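Local structure of hyaluronidase (Streptomyces koganeiensis, 4UFQ) at the interface of chains A and B. The protein degrades hyaluronan as a hyaluronidase of the HylP family, most likely working as an elongated homotrimer. Residues are numbered along the deposited sequence; one frame, centred on the assembly and turned at random. Chains: chain A/B, Hyaluronidase.

Contact 1: the interface of chains A and B. Residues chain A 57-60, 63-65; chain B 44, 46, 49-54.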
loop_
_atom_site.group_PDB
_atom_site.type_symbol
_atom_site.label_atom_id
_atom_site.label_comp_id
_atom_site.label_asym_id
_atom_site.label_seq_id
_atom_site.Cartn_x
_atom_site.Cartn_y
_atom_site.Cartn_z
ATOM N N ILE A 57 2.829 11.259 -19.432
ATOM C CA ILE A 57 4.183 11.712 -19.130
ATOM C C ILE A 57 4.152 13.186 -18.778
ATOM O O ILE A 57 3.490 13.981 -19.463
ATOM C CB ILE A 57 5.125 11.588 -20.353
ATOM C CG1 ILE A 57 5.010 10.220 -21.022
ATOM C CG2 ILE A 57 6.569 11.852 -19.942
ATOM C CD1 ILE A 57 4.780 10.317 -22.523
ATOM N N SER A 58 4.886 13.564 -17.739
ATOM C CA SER A 58 5.115 14.964 -17.434
ATOM C C SER A 58 6.583 15.249 -17.208
ATOM O O SER A 58 7.288 14.456 -16.593
ATOM C CB SER A 58 4.319 15.437 -16.219
ATOM O OG SER A 58 4.526 16.829 -16.030
ATOM N N ASP A 59 7.023 16.394 -17.722
ATOM C CA ASP A 59 8.375 16.903 -17.510
ATOM C C ASP A 59 8.379 18.073 -16.522
ATOM O O ASP A 59 9.406 18.725 -16.330
ATOM C CB ASP A 59 8.980 17.374 -18.837
ATOM C CG ASP A 59 9.138 16.252 -19.844
ATOM O OD1 ASP A 59 9.186 15.076 -19.441
ATOM O OD2 ASP A 59 9.224 16.550 -21.054
ATOM N N ASN A 60 7.235 18.345 -15.899
ATOM C CA ASN A 60 7.118 19.479 -14.994
ATOM C C ASN A 60 7.303 19.036 -13.564
ATOM O O ASN A 60 6.460 18.309 -13.047
ATOM C CB ASN A 60 5.752 20.146 -15.104
ATOM C CG ASN A 60 5.570 21.251 -14.072
ATOM O OD1 ASN A 60 6.546 21.763 -13.513
ATOM N ND2 ASN A 60 4.327 21.628 -13.819
ATOM N N THR A 63 4.420 20.125 -10.339
ATOM C CA THR A 63 3.025 19.694 -10.280
ATOM C C THR A 63 2.909 18.196 -10.518
ATOM O O THR A 63 3.656 17.646 -11.325
ATOM C CB THR A 63 2.203 20.427 -11.362
ATOM O OG1 THR A 63 2.225 21.831 -11.099
ATOM C CG2 THR A 63 0.761 19.959 -11.393
ATOM N N SER A 64 1.971 17.543 -9.826
ATOM C CA SER A 64 1.683 16.132 -10.078
ATOM C C SER A 64 1.461 15.889 -11.567
ATOM O O SER A 64 0.780 16.653 -12.212
ATOM C CB SER A 64 0.428 15.682 -9.325
ATOM O OG SER A 64 0.623 15.750 -7.929
ATOM N N ALA A 65 2.028 14.814 -12.097
ATOM C CA ALA A 65 1.817 14.449 -13.492
ATOM C C ALA A 65 0.342 14.163 -13.727
ATOM O O ALA A 65 -0.197 14.406 -14.812
ATOM C CB ALA A 65 2.649 13.237 -13.833
ATOM N N GLN B 44 2.753 16.346 -20.963
ATOM C CA GLN B 44 3.030 17.708 -20.523
ATOM C C GLN B 44 4.528 17.956 -20.643
ATOM O O GLN B 44 5.321 17.397 -19.871
ATOM C CB GLN B 44 2.580 17.914 -19.070
ATOM C CG GLN B 44 3.092 19.211 -18.425
ATOM C CD GLN B 44 2.582 20.459 -19.124
ATOM O OE1 GLN B 44 3.278 21.084 -19.934
ATOM N NE2 GLN B 44 1.354 20.833 -18.803
ATOM N N GLY B 46 5.968 21.021 -20.531
ATOM C CA GLY B 46 6.394 22.140 -19.701
ATOM C C GLY B 46 7.381 21.673 -18.646
ATOM O O GLY B 46 7.297 20.529 -18.208
ATOM N N GLY B 49 5.848 25.308 -13.474
ATOM C CA GLY B 49 4.499 25.837 -13.412
ATOM C C GLY B 49 3.470 24.929 -12.763
ATOM O O GLY B 49 3.810 24.041 -11.968
ATOM N N ASP B 50 2.213 25.160 -13.070
ATOM C CA ASP B 50 1.119 24.467 -12.432
ATOM C C ASP B 50 0.424 23.450 -13.333
ATOM O O ASP B 50 -0.618 23.007 -13.014
ATOM C CB ASP B 50 0.053 25.452 -11.974
ATOM C CG ASP B 50 0.595 26.601 -11.236
ATOM O OD1 ASP B 50 1.376 26.393 -10.304
ATOM O OD2 ASP B 50 0.191 27.720 -11.552
ATOM N N GLY B 51 1.013 23.131 -14.464
ATOM C CA GLY B 51 0.430 22.194 -15.409
ATOM C C GLY B 51 0.728 20.726 -15.138
ATOM O O GLY B 51 1.880 20.320 -15.016
ATOM N N ALA B 52 -0.332 19.931 -15.060
ATOM C CA ALA B 52 -0.228 18.478 -15.021
ATOM C C ALA B 52 -0.299 17.930 -16.441
ATOM O O ALA B 52 -0.530 18.679 -17.389
ATOM C CB ALA B 52 -1.354 17.893 -14.168
ATOM N N ALA B 53 -0.084 16.629 -16.596
ATOM C CA ALA B 53 -0.340 15.958 -17.865
ATOM C C ALA B 53 -1.840 15.685 -17.974
ATOM O O ALA B 53 -2.493 16.043 -18.962
ATOM C CB ALA B 53 0.460 14.660 -17.943
ATOM N N LEU B 54 -2.397 15.100 -16.922
ATOM C CA LEU B 54 -3.778 14.649 -16.942
ATOM C C LEU B 54 -4.503 14.964 -15.645
ATOM O O LEU B 54 -4.029 14.658 -14.550
ATOM C CB LEU B 54 -3.830 13.153 -17.248
ATOM C CG LEU B 54 -5.220 12.526 -17.350
ATOM C CD1 LEU B 54 -6.049 13.205 -18.452
ATOM C CD2 LEU B 54 -5.107 11.041 -17.613
HETATM O O HOH W 1 3.070 17.896 -14.058
#
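A parallel beta bridge between A:Ser58 and B:Gln44 joins the end of strand 54-58 of chain A to the end of strand 40-44 of chain B, and the loops that follow both strands extend the contact. The bridge runs from B:Gln44 N to the carbonyl A:Ile57 O at 2.9 Å, then from A:Asp59 N back to B:Gln44 O. Both donors approach nearly along the C=O axis, and the pair of bonds sets the register of the two backbones. A:Asn60 and A:Thr63 carry the side-chain contact. With CG of A:Asn60 anti to the backbone N (chi1 175°), its amide nitrogen ND2 gives nearly straight bonds to two carbonyls of the chain B loop, B:Gly51 O at 3.0 Å and B:Gly49 O at 3.1 Å. Both acceptors lie in the amide plane of A:Asn60, which fixes its rotation, although ND2 stands above both carbonyl planes, steeply so at B:Gly49. The same B:Gly49 O is met in its own carbonyl plane, on a lone pair, by the hydroxyl A:Thr63 OG1 at 2.9 Å, so two chain A side chains grip it. A:Thr63 CG2, anti to its backbone N, lies against the backbone of B:Asp50 to B:Ala52. A:Ser58 OG, also anti to the backbone N, lies over the CB and CG of B:Gln44, accepts the N-H of A:Asn60 and binds water 1, which reaches B:Gly51 O at 2.9 Å and A:Thr63 O. B:Gln44 bends at chi2 (63°) so that its amide braces its own chain: OE1 takes B:Gly46 N on a lone pair at 2.8 Å, and NE2 reaches B:Ala52 O. Beyond it, A:Ala65 O receives both B:Ala53 N, at 2.9 Å, and B:Leu54 N. The site thus links the loop after strand 54-58 of chain A to the loop after strand 40-44 of chain B near the N-terminal end of the elongated assembly, ending where strand 54-58 of chain B begins.

Contact 2: the interface of chains A and B. Residues chain A 126-129, 134; chain B 112-114, 118-119, 123, 139-141.
B:Leu123 forms the apolar centre, its branched tip lying over one face of the A:Asn128 amide and beside A:Leu126. Its CD2 meets A:Asn128 CG at 3.6 Å, the two side chains crossing obliquely, while CD1 touches the CB atoms of A:Asn128 and A:Asp134. A:Leu126 and B:Leu123 slide past each other in opposite directions. On another flank, A:Leu126 and B:Val112 lie side by side, pointing the same way, with A:Leu126 CD2 and B:Val112 CG2 packed tightly at 3.4 Å. Parallel bridges pair these strands, 124-127 of chain A and 110-113 of chain B: A:Arg127 N binds B:Val112 O nearly along the C=O axis. The hydroxyl B:Thr113 OG1, anti to its backbone N (chi1 -166°), then gives a 2.7 Å bond to A:Arg127 O. Farther out, A:Asn128 plugs its amide into backbone of chain B, CG anti to the backbone N (chi1 -165°). Its OD1 accepts B:Thr119 N on a lone pair at 2.9 Å. Its ND2 gives one N-H to B:Thr119 O and the other to B:Gly139 O at 2.9 Å, both in the amide plane. Bonds at both ends hold the group flat, with B:Leu123 on one face. B:Gly139 O also accepts A:Asn129 ND2, which bonds in addition to A:Asp134 OD1. A:Asp134 is the second-shell brace: its OD2 caps the N-H groups of A:Asn128, at 2.8 Å, and of A:Asn129, the latter through the syn lone pair. These three donors would help stabilise a negative charge on the carboxylate. At the rim, water 3 links A:Asn128 O to B:Ala114 O, and water 2 links A:Asp134 O to B:Gly141 O. The site lies in the middle of the elongated assembly, where strand 124-127 of chain A turns into a loop beside the ends of chain B strands.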
loop_
_atom_site.group_PDB
_atom_site.type_symbol
_atom_site.label_atom_id
_atom_site.label_comp_id
_atom_site.label_asym_id
_atom_site.label_seq_id
_atom_site.Cartn_x
_atom_site.Cartn_y
_atom_site.Cartn_z
ATOM N N LEU A 126 -5.809 -5.574 3.036
ATOM C CA LEU A 126 -5.399 -6.612 2.101
ATOM C C LEU A 126 -6.182 -7.872 2.418
ATOM O O LEU A 126 -5.966 -8.481 3.478
ATOM C CB LEU A 126 -3.872 -6.850 2.147
ATOM C CG LEU A 126 -3.011 -5.584 2.084
ATOM C CD1 LEU A 126 -1.547 -5.967 2.089
ATOM C CD2 LEU A 126 -3.365 -4.735 0.837
ATOM N N ARG A 127 -7.110 -8.232 1.530
ATOM C CA ARG A 127 -8.112 -9.259 1.785
ATOM C C ARG A 127 -8.114 -10.309 0.693
ATOM O O ARG A 127 -8.950 -10.294 -0.224
ATOM C CB ARG A 127 -9.498 -8.613 1.941
ATOM C CG ARG A 127 -9.638 -7.835 3.234
ATOM C CD ARG A 127 -10.931 -7.015 3.359
ATOM N NE ARG A 127 -11.036 -6.532 4.743
ATOM C CZ ARG A 127 -12.032 -5.807 5.239
ATOM N NH1 ARG A 127 -13.051 -5.453 4.474
ATOM N NH2 ARG A 127 -12.003 -5.428 6.516
ATOM N N ASN A 128 -7.181 -11.241 0.810
ATOM C CA ASN A 128 -7.000 -12.285 -0.186
ATOM C C ASN A 128 -7.683 -13.584 0.217
ATOM O O ASN A 128 -8.344 -14.236 -0.603
ATOM C CB ASN A 128 -5.502 -12.516 -0.370
ATOM C CG ASN A 128 -5.186 -13.301 -1.613
ATOM O OD1 ASN A 128 -5.798 -13.093 -2.653
ATOM N ND2 ASN A 128 -4.249 -14.235 -1.509
ATOM N N ASN A 129 -7.520 -13.952 1.488
ATOM C CA ASN A 129 -8.014 -15.233 1.984
ATOM C C ASN A 129 -9.388 -15.135 2.645
ATOM O O ASN A 129 -9.628 -14.257 3.478
ATOM C CB ASN A 129 -6.970 -15.834 2.922
ATOM C CG ASN A 129 -5.702 -16.189 2.183
ATOM O OD1 ASN A 129 -5.705 -17.091 1.339
ATOM N ND2 ASN A 129 -4.628 -15.458 2.449
ATOM N N ASP A 134 -5.917 -10.309 5.925
ATOM C CA ASP A 134 -4.513 -10.702 5.887
ATOM C C ASP A 134 -3.600 -9.626 6.487
ATOM O O ASP A 134 -2.714 -9.928 7.307
ATOM C CB ASP A 134 -4.106 -11.076 4.461
ATOM C CG ASP A 134 -4.887 -12.285 3.933
ATOM O OD1 ASP A 134 -4.702 -13.398 4.464
ATOM O OD2 ASP A 134 -5.710 -12.130 2.995
ATOM N N VAL B 112 -7.486 -3.981 -1.313
ATOM C CA VAL B 112 -7.005 -4.986 -2.254
ATOM C C VAL B 112 -7.710 -6.296 -1.994
ATOM O O VAL B 112 -7.732 -6.773 -0.851
ATOM C CB VAL B 112 -5.486 -5.211 -2.112
ATOM C CG1 VAL B 112 -4.978 -6.178 -3.182
ATOM C CG2 VAL B 112 -4.735 -3.897 -2.189
ATOM N N THR B 113 -8.285 -6.893 -3.027
ATOM C CA THR B 113 -8.892 -8.208 -2.873
ATOM C C THR B 113 -8.785 -9.008 -4.167
ATOM O O THR B 113 -8.193 -8.544 -5.143
ATOM C CB THR B 113 -10.360 -8.099 -2.392
ATOM O OG1 THR B 113 -10.830 -9.385 -1.945
ATOM C CG2 THR B 113 -11.269 -7.553 -3.489
ATOM N N ALA B 114 -9.369 -10.203 -4.170
ATOM C CA ALA B 114 -9.279 -11.130 -5.290
ATOM C C ALA B 114 -10.605 -11.853 -5.342
ATOM O O ALA B 114 -10.800 -12.866 -4.685
ATOM C CB ALA B 114 -8.132 -12.091 -5.082
ATOM N N PRO B 118 -8.411 -16.544 -3.925
ATOM C CA PRO B 118 -7.137 -15.930 -3.541
ATOM C C PRO B 118 -6.071 -16.018 -4.637
ATOM O O PRO B 118 -5.970 -17.019 -5.355
ATOM C CB PRO B 118 -6.718 -16.736 -2.304
ATOM C CG PRO B 118 -7.423 -18.042 -2.441
ATOM C CD PRO B 118 -8.723 -17.733 -3.114
ATOM N N THR B 119 -5.278 -14.959 -4.761
ATOM C CA THR B 119 -4.128 -15.004 -5.637
ATOM C C THR B 119 -2.998 -15.752 -4.946
ATOM O O THR B 119 -2.934 -15.831 -3.713
ATOM C CB THR B 119 -3.609 -13.609 -6.012
ATOM O OG1 THR B 119 -2.508 -13.756 -6.919
ATOM C CG2 THR B 119 -3.149 -12.808 -4.795
ATOM N N LEU B 123 0.601 -9.828 -1.914
ATOM C CA LEU B 123 -0.409 -8.788 -1.838
ATOM C C LEU B 123 0.244 -7.405 -1.872
ATOM O O LEU B 123 -0.257 -6.483 -2.535
ATOM C CB LEU B 123 -1.257 -8.966 -0.570
ATOM C CG LEU B 123 -1.798 -10.387 -0.386
ATOM C CD1 LEU B 123 -2.744 -10.418 0.831
ATOM C CD2 LEU B 123 -2.497 -10.870 -1.637
ATOM N N GLY B 139 0.734 -14.024 -0.602
ATOM C CA GLY B 139 -0.609 -14.508 -0.884
ATOM C C GLY B 139 -1.213 -15.335 0.256
ATOM O O GLY B 139 -2.422 -15.325 0.468
ATOM N N THR B 140 -0.385 -16.089 0.971
ATOM C CA THR B 140 -0.828 -16.860 2.137
ATOM C C THR B 140 -1.226 -15.994 3.329
ATOM O O THR B 140 -1.861 -16.477 4.275
ATOM C CB THR B 140 0.317 -17.745 2.649
ATOM O OG1 THR B 140 1.444 -16.900 2.926
ATOM C CG2 THR B 140 0.691 -18.811 1.619
ATOM N N GLY B 141 -0.840 -14.724 3.297
ATOM C CA GLY B 141 -1.055 -13.828 4.410
ATOM C C GLY B 141 0.162 -13.690 5.309
ATOM O O GLY B 141 0.191 -12.805 6.161
HETATM O O HOH W 2 -1.952 -12.640 7.748
HETATM O O HOH W 3 -10.335 -14.009 -2.298
#

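Contact 1 and contact 2 share no residues, and the centres of their C-alpha atoms are about 35 Å apart, separated both along and across the elongated assembly. They follow one scheme: a chain A strand (54-58 or 124-127) bridges in parallel to an earlier chain B strand (40-44 or 110-113), each time with an offset of fourteen residues. Both also use an asparagine amide just beyond the chain A strand to bind backbone carbonyls of chain B. Such strand pairing between chains agrees with the intertwined triple-stranded beta-helix of HylP proteins, and three copies in the deposited assembly suggest that such contacts recur around the trimer.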